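Local coordinates for intracellular protein transport protein USO1 (Saccharomyces cerevisiae S288c, PDB 6LSU), which is required for protein transport from the endoplasmic reticulum to the Golgi complex and pairs a globular head with a long dimeric coiled-coil tail, at residues E86-L91 and I167-A172; F154-N159 and I192-S197; K608-F613 and M630-A635. All blocks are in the same frame, centred on the assembly; numbering follows the deposited sequence.

All three contacts lie in the globular head of Uso1, a stack of armadillo (ARM) repeats, and together they sample how such a stack is joined. Contact 1 ties ARM 1 to ARM 2 and contact 2 ties ARM 2 to ARM 3; their segments alternate along the chain, and their centres are about 16 Å apart. They meet through Trp155 of contact 2, whose CZ2 lies 3.4 Å from Leu170 CD1 of contact 1, while its indole also packs on Ile167. Contact 3, inside ARM 10, belongs to the far end of the head: its centre is about 74 Å from that of contact 1 and about 77 Å from that of contact 2, across the chain's centre.

Contact 1: residues E86-L91 and I167-A172; sequences ETILIL and IQLLEA
Leu169 reaches from helix 160-174 to Ile88 and Leu89 of helix 78-91, a buried apolar joint between successive armadillo repeats, ARM 2 and ARM 1. A single methyl does most of the work: Leu169 CD1 lies 3.9 Å from Ile88 CG2 and equally far, 3.9 Å, from Leu89 CD2. Ile88 offers this branch methyl nearly at right angles to the leucine, whereas Leu89 meets it at an angle and brings the same CD2 to 4.0 Å from Leu169 CA. With CG anti to the backbone N, a chi1 of -173° brings the end of Leu169 nearer the neighbouring helix than its CB direction alone would. The two segments run in similar directions, 32° apart, as the helices of a solenoid do when one repeat stacks on the next. At closest approach their axes are 10.5 Å apart. Gln168 borders Leu89 more loosely, its OE1 4.5 Å from Leu89 CD1. Farther out, Leu89 also packs on Leu101 of a loop and on Ile106 of helix 103-112. The polar links lie beside the apolar ones: Glu86 OE2 forms a salt bridge with Lys49 NZ, and Glu86 OE1 forms a salt bridge with Lys82 NZ and a hydrogen bond with Tyr165 OH of helix 160-174.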
loop_
_atom_site.group_PDB
_atom_site.type_symbol
_atom_site.label_atom_id
_atom_site.label_comp_id
_atom_site.label_asym_id
_atom_site.label_seq_id
_atom_site.Cartn_x
_atom_site.Cartn_y
_atom_site.Cartn_z
ATOM N N GLU A 86 -3.511 33.758 23.834
ATOM C CA GLU A 86 -4.078 32.700 24.707
ATOM C C GLU A 86 -5.596 32.797 24.593
ATOM O O GLU A 86 -6.266 31.718 24.498
ATOM C CB GLU A 86 -3.644 32.775 26.172
ATOM C CG GLU A 86 -2.145 32.751 26.361
ATOM C CD GLU A 86 -1.584 32.984 27.755
ATOM O OE1 GLU A 86 -0.362 32.652 27.960
ATOM O OE2 GLU A 86 -2.344 33.433 28.640
ATOM N N THR A 87 -6.126 34.017 24.544
ATOM C CA THR A 87 -7.595 34.248 24.631
ATOM C C THR A 87 -8.220 33.699 23.350
ATOM O O THR A 87 -9.191 32.876 23.450
ATOM C CB THR A 87 -7.944 35.706 24.962
ATOM O OG1 THR A 87 -7.400 35.978 26.265
ATOM C CG2 THR A 87 -9.450 35.931 24.966
ATOM N N ILE A 88 -7.637 33.998 22.200
ATOM C CA ILE A 88 -8.205 33.493 20.919
ATOM C C ILE A 88 -8.197 31.965 20.901
ATOM O O ILE A 88 -9.199 31.350 20.441
ATOM C CB ILE A 88 -7.474 34.053 19.699
ATOM C CG1 ILE A 88 -7.497 35.581 19.727
ATOM C CG2 ILE A 88 -8.115 33.498 18.418
ATOM C CD1 ILE A 88 -6.760 36.198 18.557
ATOM N N LEU A 89 -7.080 31.376 21.346
ATOM C CA LEU A 89 -6.887 29.908 21.376
ATOM C C LEU A 89 -7.921 29.292 22.309
ATOM O O LEU A 89 -8.441 28.214 22.000
ATOM C CB LEU A 89 -5.458 29.589 21.820
ATOM C CG LEU A 89 -4.458 29.678 20.673
ATOM C CD1 LEU A 89 -3.020 29.587 21.142
ATOM C CD2 LEU A 89 -4.766 28.604 19.654
ATOM N N ILE A 90 -8.221 29.958 23.419
ATOM C CA ILE A 90 -9.258 29.398 24.332
ATOM C C ILE A 90 -10.592 29.416 23.587
ATOM O O ILE A 90 -11.340 28.400 23.588
ATOM C CB ILE A 90 -9.327 30.164 25.641
ATOM C CG1 ILE A 90 -8.005 29.999 26.407
ATOM C CG2 ILE A 90 -10.556 29.703 26.412
ATOM C CD1 ILE A 90 -8.007 30.636 27.786
ATOM N N LEU A 91 -10.833 30.510 22.874
ATOM C CA LEU A 91 -12.146 30.745 22.238
ATOM C C LEU A 91 -12.374 29.728 21.121
ATOM O O LEU A 91 -13.556 29.319 20.920
ATOM C CB LEU A 91 -12.216 32.178 21.733
ATOM C CG LEU A 91 -12.343 33.254 22.808
ATOM C CD1 LEU A 91 -12.265 34.629 22.157
ATOM C CD2 LEU A 91 -13.634 33.091 23.581
ATOM N N ILE A 167 2.178 29.471 15.890
ATOM C CA ILE A 167 2.192 28.178 15.148
ATOM C C ILE A 167 0.860 27.477 15.407
ATOM O O ILE A 167 0.181 27.101 14.463
ATOM C CB ILE A 167 3.364 27.277 15.585
ATOM C CG1 ILE A 167 4.710 27.876 15.189
ATOM C CG2 ILE A 167 3.202 25.906 14.969
ATOM C CD1 ILE A 167 5.906 27.070 15.652
ATOM N N GLN A 168 0.500 27.327 16.680
ATOM C CA GLN A 168 -0.725 26.604 17.089
ATOM C C GLN A 168 -1.947 27.293 16.491
ATOM O O GLN A 168 -2.828 26.537 15.972
ATOM C CB GLN A 168 -0.801 26.500 18.609
ATOM C CG GLN A 168 0.250 25.560 19.147
ATOM C CD GLN A 168 0.341 25.520 20.662
ATOM O OE1 GLN A 168 0.250 26.523 21.360
ATOM N NE2 GLN A 168 0.576 24.326 21.177
ATOM N N LEU A 169 -2.007 28.637 16.517
ATOM C CA LEU A 169 -3.200 29.384 16.036
ATOM C C LEU A 169 -3.345 29.154 14.532
ATOM O O LEU A 169 -4.457 28.844 14.083
ATOM C CB LEU A 169 -3.097 30.874 16.382
ATOM C CG LEU A 169 -4.347 31.701 16.071
ATOM C CD1 LEU A 169 -5.584 31.116 16.740
ATOM C CD2 LEU A 169 -4.137 33.146 16.493
ATOM N N LEU A 170 -2.239 29.233 13.804
ATOM C CA LEU A 170 -2.185 28.929 12.350
ATOM C C LEU A 170 -2.590 27.491 12.037
ATOM O O LEU A 170 -3.223 27.284 10.967
ATOM C CB LEU A 170 -0.763 29.198 11.859
ATOM C CG LEU A 170 -0.490 30.688 11.698
ATOM C CD1 LEU A 170 0.933 30.917 11.216
ATOM C CD2 LEU A 170 -1.511 31.316 10.733
ATOM N N GLU A 171 -2.196 26.533 12.879
ATOM C CA GLU A 171 -2.643 25.130 12.714
ATOM C C GLU A 171 -4.171 25.104 12.862
ATOM O O GLU A 171 -4.807 24.376 12.152
ATOM C CB GLU A 171 -2.013 24.184 13.750
ATOM C CG GLU A 171 -0.596 23.744 13.492
ATOM C CD GLU A 171 -0.115 22.893 14.678
ATOM O OE1 GLU A 171 -0.234 21.634 14.623
ATOM O OE2 GLU A 171 0.296 23.472 15.710
ATOM N N ALA A 172 -4.724 25.822 13.824
ATOM C CA ALA A 172 -6.184 25.858 14.074
ATOM C C ALA A 172 -6.923 26.385 12.840
ATOM O O ALA A 172 -7.914 25.760 12.401
ATOM C CB ALA A 172 -6.458 26.683 15.286
#

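Contact 2: residues F154-N159 and I192-S197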
loop_
_atom_site.group_PDB
_atom_site.type_symbol
_atom_site.label_atom_id
_atom_site.label_comp_id
_atom_site.label_asym_id
_atom_site.label_seq_id
_atom_site.Cartn_x
_atom_site.Cartn_y
_atom_site.Cartn_z
ATOM N N PHE A 154 5.182 37.835 14.072
ATOM C CA PHE A 154 5.381 37.391 15.482
ATOM C C PHE A 154 6.492 36.328 15.648
ATOM O O PHE A 154 7.020 36.172 16.775
ATOM C CB PHE A 154 4.085 36.828 16.078
ATOM C CG PHE A 154 3.050 37.857 16.461
ATOM C CD1 PHE A 154 3.391 39.196 16.630
ATOM C CD2 PHE A 154 1.747 37.473 16.737
ATOM C CE1 PHE A 154 2.430 40.128 16.989
ATOM C CE2 PHE A 154 0.798 38.408 17.129
ATOM C CZ PHE A 154 1.138 39.740 17.240
ATOM N N TRP A 155 6.840 35.566 14.608
ATOM C CA TRP A 155 7.935 34.567 14.705
ATOM C C TRP A 155 9.293 35.261 14.883
ATOM O O TRP A 155 10.258 34.576 15.230
ATOM C CB TRP A 155 7.931 33.597 13.514
ATOM C CG TRP A 155 6.784 32.631 13.551
ATOM C CD1 TRP A 155 6.149 32.149 14.674
ATOM C CD2 TRP A 155 6.079 32.086 12.422
ATOM N NE1 TRP A 155 5.127 31.307 14.305
ATOM C CE2 TRP A 155 5.079 31.227 12.930
ATOM C CE3 TRP A 155 6.214 32.201 11.043
ATOM C CZ2 TRP A 155 4.215 30.506 12.102
ATOM C CZ3 TRP A 155 5.383 31.464 10.217
ATOM C CH2 TRP A 155 4.379 30.641 10.739
ATOM N N GLU A 156 9.383 36.570 14.651
ATOM C CA GLU A 156 10.631 37.347 14.890
ATOM C C GLU A 156 10.694 37.739 16.379
ATOM O O GLU A 156 11.782 37.895 16.897
ATOM C CB GLU A 156 10.705 38.574 13.970
ATOM C CG GLU A 156 10.378 38.313 12.509
ATOM C CD GLU A 156 11.155 37.164 11.874
ATOM O OE1 GLU A 156 12.306 36.899 12.331
ATOM O OE2 GLU A 156 10.609 36.502 10.912
ATOM N N ILE A 157 9.576 37.868 17.075
ATOM C CA ILE A 157 9.586 38.153 18.542
ATOM C C ILE A 157 10.455 37.097 19.217
ATOM O O ILE A 157 10.397 35.935 18.829
ATOM C CB ILE A 157 8.175 38.192 19.158
ATOM C CG1 ILE A 157 7.323 39.293 18.528
ATOM C CG2 ILE A 157 8.260 38.346 20.670
ATOM C CD1 ILE A 157 5.936 39.463 19.161
ATOM N N ASP A 158 11.206 37.530 20.220
ATOM C CA ASP A 158 12.201 36.728 20.965
ATOM C C ASP A 158 11.484 36.150 22.194
ATOM O O ASP A 158 12.012 36.272 23.314
ATOM C CB ASP A 158 13.428 37.598 21.257
ATOM C CG ASP A 158 14.427 36.911 22.164
ATOM O OD1 ASP A 158 15.114 35.993 21.657
ATOM O OD2 ASP A 158 14.468 37.268 23.387
ATOM N N ASN A 159 10.304 35.564 21.979
ATOM C CA ASN A 159 9.439 35.008 23.056
ATOM C C ASN A 159 8.950 33.594 22.653
ATOM O O ASN A 159 8.215 33.491 21.641
ATOM C CB ASN A 159 8.307 35.981 23.378
ATOM C CG ASN A 159 7.546 35.588 24.625
ATOM O OD1 ASN A 159 7.134 34.435 24.762
ATOM N ND2 ASN A 159 7.326 36.545 25.515
ATOM N N ILE A 192 7.051 31.120 3.973
ATOM C CA ILE A 192 7.462 29.688 4.023
ATOM C C ILE A 192 8.898 29.589 4.580
ATOM O O ILE A 192 9.153 28.788 5.508
ATOM C CB ILE A 192 7.336 29.058 2.617
ATOM C CG1 ILE A 192 5.915 29.126 2.029
ATOM C CG2 ILE A 192 7.897 27.649 2.626
ATOM C CD1 ILE A 192 4.790 28.741 2.992
ATOM N N SER A 193 9.838 30.366 4.049
ATOM C CA SER A 193 11.274 30.281 4.434
ATOM C C SER A 193 11.351 30.402 5.943
ATOM O O SER A 193 12.176 29.709 6.550
ATOM C CB SER A 193 12.148 31.328 3.786
ATOM O OG SER A 193 11.533 31.803 2.611
ATOM N N THR A 194 10.517 31.280 6.482
ATOM C CA THR A 194 10.478 31.611 7.926
ATOM C C THR A 194 9.989 30.387 8.686
ATOM O O THR A 194 10.726 30.002 9.573
ATOM C CB THR A 194 9.613 32.851 8.215
ATOM O OG1 THR A 194 10.176 33.945 7.505
ATOM C CG2 THR A 194 9.546 33.186 9.685
ATOM N N MET A 195 8.809 29.843 8.307
ATOM C CA MET A 195 8.247 28.547 8.796
ATOM C C MET A 195 9.310 27.444 8.797
ATOM O O MET A 195 9.562 26.839 9.868
ATOM C CB MET A 195 7.107 28.084 7.900
ATOM C CG MET A 195 5.773 28.159 8.537
ATOM S SD MET A 195 4.627 27.205 7.505
ATOM C CE MET A 195 3.198 28.286 7.694
ATOM N N VAL A 196 9.940 27.203 7.651
ATOM C CA VAL A 196 11.007 26.165 7.582
ATOM C C VAL A 196 12.063 26.487 8.658
ATOM O O VAL A 196 12.552 25.529 9.333
ATOM C CB VAL A 196 11.612 26.052 6.173
ATOM C CG1 VAL A 196 12.818 25.132 6.181
ATOM C CG2 VAL A 196 10.589 25.593 5.151
ATOM N N SER A 197 12.341 27.767 8.901
ATOM C CA SER A 197 13.395 28.193 9.861
ATOM C C SER A 197 12.981 27.852 11.291
ATOM O O SER A 197 13.920 27.580 12.098
ATOM C CB SER A 197 13.757 29.643 9.723
ATOM O OG SER A 197 14.135 29.938 8.372
#
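Trp155 CB points toward helix 191-198, and a chi1 of -71° lays the indole against Thr194 and Met195; with chi1 -60° placing OG1 beside the backbone N, Thr194 CG2 stands anti to that N and faces the ring. This methyl comes in at the edge of the indole, near its plane, with Thr194 CG2 3.7 Å from Trp155 CE3. The threonine's OG1 hydrogen-bonds Thr190 O, just before the helix begins. At the far end of the six-membered ring Met195 crosses obliquely: its CG is 3.6 Å from Trp155 CH2, and its terminal CE is 4.0 Å from that same CH2. Glu156, bent at its second torsion, approaches Thr194 from the opposite direction, bringing OE2 to 3.7 Å from Thr194 CG2 at the exposed border of the contact. Thr166, Ile167 and Leu170 of helix 160-174 and Leu213 of helix 204-218 also touch the indole. Were Trp155 replaced by an alanine, the Thr194 methyl and Met195 CG would probably lose their aromatic partner and a gap would be likely to open between the helices. A loop residue of ARM 2 whose ring packs against helices of both ARM 2 and ARM 3 illustrates how a helical solenoid seals the junction of consecutive repeats.

Contact 3: residues K608-F613 and M630-A635; sequences KSLLSF and MLLGVA
Leu610 faces Leu631 and Leu632 across a buried seam, and each atom of its side chain meets that seam differently. Its CB, pointing toward helix 622-637, lies over the fork of Leu632, 4.3 Å from CD1 and 4.3 Å from CD2 of that residue. A chi1 of -62° puts CG beside the backbone N. Leu610 CG stands farther off, 5.0 Å from Leu632 CD2, and serves mainly as the branch point. Of the two methyls, CD1 makes the close approach, extended to Leu631 by a chi2 of 178°. Leu610 CD1 comes within 3.8 Å of Leu631 CD1 as the two leucines meet at a slant, and it also borders Leu632 CD2. The other methyl, CD2, is turned aside from this pair. Phe600 of helix 594-601 touches both Leu610 and Leu631, and Val628 of helix 622-637 also touches Leu610.

This is the interior of a single armadillo repeat, ARM 10, where two helical segments cross with their N-to-C directions 133° apart and their axes 10.7 Å from each other at closest approach. The next residue, Leu611, takes over on the flank. Its CB does not aim at the partner helix, yet the end of the side chain leans that way, placing Leu611 CG 4.0 Å from Leu632 CD1. Leu632 is therefore shared, one methyl lying against Leu610 and Leu611 and the other against Leu610. Phe653, Thr657 and Leu658 of helix 647-658 press on Leu611, while Leu583 and Leu590 of helix 577-590 touch Leu631 from the preceding part of the solenoid. On the exposed part of helix 604-614, Lys608 O accepts two bonds, from Ser612 N and from Ser612 OG at 2.9 Å, the hydroxyl standing well above the carbonyl plane.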
loop_
_atom_site.group_PDB
_atom_site.type_symbol
_atom_site.label_atom_id
_atom_site.label_comp_id
_atom_site.label_asym_id
_atom_site.label_seq_id
_atom_site.Cartn_x
_atom_site.Cartn_y
_atom_site.Cartn_z
ATOM N N LYS A 608 -13.917 -38.425 -21.307
ATOM C CA LYS A 608 -15.027 -39.282 -20.801
ATOM C C LYS A 608 -15.271 -38.920 -19.339
ATOM O O LYS A 608 -16.405 -38.496 -19.031
ATOM C CB LYS A 608 -14.767 -40.778 -21.042
ATOM C CG LYS A 608 -14.916 -41.209 -22.503
ATOM C CD LYS A 608 -15.095 -42.696 -22.717
ATOM C CE LYS A 608 -13.799 -43.470 -22.803
ATOM N NZ LYS A 608 -14.036 -44.933 -22.713
ATOM N N SER A 609 -14.246 -38.999 -18.481
ATOM C CA SER A 609 -14.308 -38.513 -17.055
ATOM C C SER A 609 -14.911 -37.101 -16.943
ATOM O O SER A 609 -15.794 -36.843 -16.083
ATOM C CB SER A 609 -12.961 -38.523 -16.471
ATOM O OG SER A 609 -12.490 -39.857 -16.366
ATOM N N LEU A 610 -14.458 -36.156 -17.753
ATOM C CA LEU A 610 -14.959 -34.771 -17.614
ATOM C C LEU A 610 -16.448 -34.732 -17.970
ATOM O O LEU A 610 -17.232 -34.171 -17.178
ATOM C CB LEU A 610 -14.105 -33.832 -18.466
ATOM C CG LEU A 610 -12.630 -33.764 -18.070
ATOM C CD1 LEU A 610 -11.888 -32.850 -19.001
ATOM C CD2 LEU A 610 -12.436 -33.332 -16.632
ATOM N N LEU A 611 -16.841 -35.343 -19.088
ATOM C CA LEU A 611 -18.272 -35.454 -19.475
ATOM C C LEU A 611 -19.068 -36.160 -18.368
ATOM O O LEU A 611 -20.126 -35.645 -17.953
ATOM C CB LEU A 611 -18.362 -36.200 -20.795
ATOM C CG LEU A 611 -18.433 -35.299 -22.019
ATOM C CD1 LEU A 611 -18.444 -36.153 -23.264
ATOM C CD2 LEU A 611 -19.665 -34.411 -21.975
ATOM N N SER A 612 -18.585 -37.286 -17.867
ATOM C CA SER A 612 -19.270 -37.998 -16.763
ATOM C C SER A 612 -19.447 -37.009 -15.603
ATOM O O SER A 612 -20.579 -36.898 -15.043
ATOM C CB SER A 612 -18.523 -39.242 -16.338
ATOM O OG SER A 612 -18.221 -40.085 -17.454
ATOM N N PHE A 613 -18.367 -36.334 -15.219
ATOM C CA PHE A 613 -18.373 -35.454 -14.022
ATOM C C PHE A 613 -19.430 -34.366 -14.228
ATOM O O PHE A 613 -20.204 -34.148 -13.304
ATOM C CB PHE A 613 -16.995 -34.854 -13.706
ATOM C CG PHE A 613 -17.061 -34.017 -12.455
ATOM C CD1 PHE A 613 -17.627 -32.752 -12.490
ATOM C CD2 PHE A 613 -16.646 -34.515 -11.230
ATOM C CE1 PHE A 613 -17.784 -32.008 -11.330
ATOM C CE2 PHE A 613 -16.792 -33.755 -10.073
ATOM C CZ PHE A 613 -17.382 -32.518 -10.130
ATOM N N MET A 630 -16.926 -25.760 -19.698
ATOM C CA MET A 630 -16.186 -24.701 -20.442
ATOM C C MET A 630 -14.908 -25.293 -21.081
ATOM O O MET A 630 -14.572 -25.001 -22.279
ATOM C CB MET A 630 -15.795 -23.582 -19.493
ATOM C CG MET A 630 -15.564 -22.293 -20.231
ATOM S SD MET A 630 -14.887 -21.026 -19.158
ATOM C CE MET A 630 -16.237 -20.867 -17.986
ATOM N N LEU A 631 -14.195 -26.124 -20.311
ATOM C CA LEU A 631 -12.974 -26.781 -20.810
ATOM C C LEU A 631 -13.295 -27.467 -22.139
ATOM O O LEU A 631 -12.493 -27.290 -23.139
ATOM C CB LEU A 631 -12.505 -27.781 -19.756
ATOM C CG LEU A 631 -10.999 -27.960 -19.652
ATOM C CD1 LEU A 631 -10.640 -29.298 -18.988
ATOM C CD2 LEU A 631 -10.360 -27.875 -21.042
ATOM N N LEU A 632 -14.375 -28.261 -22.164
ATOM C CA LEU A 632 -14.717 -29.113 -23.330
ATOM C C LEU A 632 -15.126 -28.234 -24.515
ATOM O O LEU A 632 -14.648 -28.491 -25.651
ATOM C CB LEU A 632 -15.847 -30.074 -22.927
ATOM C CG LEU A 632 -15.442 -31.090 -21.870
ATOM C CD1 LEU A 632 -16.649 -31.834 -21.353
ATOM C CD2 LEU A 632 -14.399 -32.062 -22.426
ATOM N N GLY A 633 -15.978 -27.260 -24.258
ATOM C CA GLY A 633 -16.331 -26.221 -25.240
ATOM C C GLY A 633 -15.099 -25.588 -25.841
ATOM O O GLY A 633 -14.972 -25.624 -27.071
ATOM N N VAL A 634 -14.202 -25.059 -25.002
ATOM C CA VAL A 634 -13.011 -24.293 -25.468
ATOM C C VAL A 634 -12.174 -25.272 -26.287
ATOM O O VAL A 634 -11.766 -24.898 -27.387
ATOM C CB VAL A 634 -12.239 -23.618 -24.302
ATOM C CG1 VAL A 634 -10.815 -23.210 -24.690
ATOM C CG2 VAL A 634 -13.000 -22.415 -23.761
ATOM N N ALA A 635 -11.961 -26.487 -25.772
ATOM C CA ALA A 635 -11.185 -27.551 -26.455
ATOM C C ALA A 635 -11.817 -27.786 -27.826
ATOM O O ALA A 635 -11.067 -28.000 -28.806
ATOM C CB ALA A 635 -11.150 -28.821 -25.641
#